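Local coordinates for protein translation initiation factor eIF2B subunit gamma (Schizosaccharomyces pombe, PDB 5B04) that serves as a component of the eIF2B complex, which catalyses the exchange of GDP for GTP on the gamma subunit of the translation initiation factor eIF2, at residues Gly380-Ile385 with Met397-Val402. The protein carries 3 engineered substitutions. Residues are numbered along the deposited sequence; the frame is centred on the assembly and turned at random.
Sequences GKNCVI and MDNIVV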
loop_
_atom_site.group_PDB
_atom_site.type_symbol
_atom_site.label_atom_id
_atom_site.label_comp_id
_atom_site.label_asym_id
_atom_site.label_seq_id
_atom_site.Cartn_x
_atom_site.Cartn_y
_atom_site.Cartn_z
ATOM N N GLY E 380 68.363 23.405 -32.019
ATOM C CA GLY E 380 67.888 24.747 -31.738
ATOM C C GLY E 380 67.600 25.597 -32.962
ATOM O O GLY E 380 67.354 25.080 -34.052
ATOM N N LYS E 381 67.641 26.913 -32.775
ATOM C CA LYS E 381 67.223 27.854 -33.807
ATOM C C LYS E 381 68.401 28.385 -34.627
ATOM O O LYS E 381 69.498 28.570 -34.102
ATOM C CB LYS E 381 66.454 29.013 -33.167
ATOM C CG LYS E 381 65.244 29.473 -33.964
ATOM C CD LYS E 381 64.283 30.314 -33.136
ATOM C CE LYS E 381 65.001 31.110 -32.059
ATOM N NZ LYS E 381 64.041 31.680 -31.075
ATOM N N ASN E 382 68.136 28.646 -35.907
ATOM C CA ASN E 382 69.124 29.056 -36.917
ATOM C C ASN E 382 70.534 28.476 -36.736
ATOM O O ASN E 382 71.514 29.203 -36.579
ATOM C CB ASN E 382 69.182 30.593 -37.013
ATOM C CG ASN E 382 69.641 31.264 -35.730
ATOM O OD1 ASN E 382 70.780 31.719 -35.635
ATOM N ND2 ASN E 382 68.748 31.360 -34.753
ATOM N N CYS E 383 70.618 27.150 -36.789
ATOM C CA CYS E 383 71.889 26.440 -36.713
ATOM C C CYS E 383 72.387 26.049 -38.103
ATOM O O CYS E 383 71.632 26.086 -39.074
ATOM C CB CYS E 383 71.750 25.191 -35.838
ATOM S SG CYS E 383 71.438 25.531 -34.097
ATOM N N VAL E 384 73.659 25.675 -38.194
ATOM C CA VAL E 384 74.237 25.249 -39.464
ATOM C C VAL E 384 74.904 23.885 -39.343
ATOM O O VAL E 384 75.845 23.708 -38.572
ATOM C CB VAL E 384 75.271 26.261 -39.992
ATOM C CG1 VAL E 384 75.946 25.723 -41.247
ATOM C CG2 VAL E 384 74.614 27.602 -40.267
ATOM N N ILE E 385 74.410 22.919 -40.107
ATOM C CA ILE E 385 75.024 21.600 -40.127
ATOM C C ILE E 385 75.294 21.208 -41.578
ATOM O O ILE E 385 74.636 21.697 -42.484
ATOM C CB ILE E 385 74.144 20.566 -39.382
ATOM C CG1 ILE E 385 74.084 20.913 -37.892
ATOM C CG2 ILE E 385 74.652 19.147 -39.549
ATOM C CD1 ILE E 385 73.054 20.140 -37.106
ATOM N N MET E 397 71.355 23.523 -29.107
ATOM C CA MET E 397 70.704 24.747 -28.743
ATOM C C MET E 397 70.699 25.696 -29.912
ATOM O O MET E 397 70.904 25.288 -31.031
ATOM C CB MET E 397 71.417 25.363 -27.572
ATOM C CG MET E 397 71.803 24.341 -26.542
ATOM S SD MET E 397 71.271 24.920 -24.944
ATOM C CE MET E 397 72.515 24.222 -23.893
ATOM N N ASP E 398 70.370 26.949 -29.659
ATOM C CA ASP E 398 70.246 27.932 -30.711
ATOM C C ASP E 398 71.545 28.267 -31.400
ATOM O O ASP E 398 72.593 28.309 -30.780
ATOM C CB ASP E 398 69.687 29.217 -30.134
ATOM C CG ASP E 398 68.611 28.974 -29.149
ATOM O OD1 ASP E 398 67.561 28.477 -29.564
ATOM O OD2 ASP E 398 68.815 29.278 -27.967
ATOM N N ASN E 399 71.459 28.497 -32.699
ATOM C CA ASN E 399 72.520 29.139 -33.458
ATOM C C ASN E 399 73.914 28.580 -33.262
ATOM O O ASN E 399 74.848 29.287 -32.924
ATOM C CB ASN E 399 72.473 30.663 -33.369
ATOM C CG ASN E 399 72.695 31.174 -31.979
ATOM O OD1 ASN E 399 73.506 30.647 -31.236
ATOM N ND2 ASN E 399 71.981 32.224 -31.625
ATOM N N ILE E 400 74.029 27.282 -33.446
ATOM C CA ILE E 400 75.333 26.623 -33.458
ATOM C C ILE E 400 75.641 26.033 -34.836
ATOM O O ILE E 400 74.773 25.464 -35.495
ATOM C CB ILE E 400 75.435 25.524 -32.373
ATOM C CG1 ILE E 400 74.546 24.322 -32.700
ATOM C CG2 ILE E 400 75.085 26.092 -31.011
ATOM C CD1 ILE E 400 74.685 23.193 -31.707
ATOM N N VAL E 401 76.887 26.188 -35.272
ATOM C CA VAL E 401 77.297 25.745 -36.599
ATOM C C VAL E 401 78.137 24.469 -36.523
ATOM O O VAL E 401 79.317 24.510 -36.179
ATOM C CB VAL E 401 78.094 26.843 -37.332
ATOM C CG1 VAL E 401 78.611 26.335 -38.673
ATOM C CG2 VAL E 401 77.237 28.089 -37.518
ATOM N N VAL E 402 77.517 23.339 -36.848
ATOM C CA VAL E 402 78.174 22.036 -36.781
ATOM C C VAL E 402 78.482 21.456 -38.154
ATOM O O VAL E 402 77.564 21.085 -38.863
ATOM C CB VAL E 402 77.293 21.004 -36.046
ATOM C CG1 VAL E 402 78.009 19.670 -35.946
ATOM C CG2 VAL E 402 76.889 21.514 -34.673
#
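Segments 380-385 and 397-402 are equivalent corners of two successive coils of the left-handed parallel beta-helix (LbH) domain, each a turn running into a short strand. At the turns, N399 N faces K381 O in a hydrogen bond modelled too short to be trusted in detail, and the sulfur of C383 acts as an acceptor: I400 N points almost straight at C383 SG (3.2 Å, 174° at the hydrogen). With SG anti to its own carbonyl carbon (chi1 -67°), the thiol also touches CG1 of I400 at 3.6 Å. N382 and N399, both with positive phi, occupy matching places in the two turns. Their side chains point the same way, side by side, with amide planes 64° apart, and OD1 of N382 reaches CB of N399; CA of N399 meets N382 O in a CH...O contact of 3.3 Å. G380 CA makes another CH...O contact, with M397 O at 3.1 Å. Beyond the turns the strands pair in parallel: V384 N bonds to I400 O (2.9 Å), and V402 N is directed to V384 O, again at a doubtfully short distance. V384 and V401 lie side by side on one face, CB of V384 lying 3.6 Å from CG1 of V401. On the other face, I385 CG1 rests against V402 CB at 3.7 Å, both residues buried. Strand 384-385 is the middle one of its parallel sheet, between 367-368 and 401-402; I385 makes backbone hydrogen bonds to T367 and K369, and V401 makes one with I419 of the following coil.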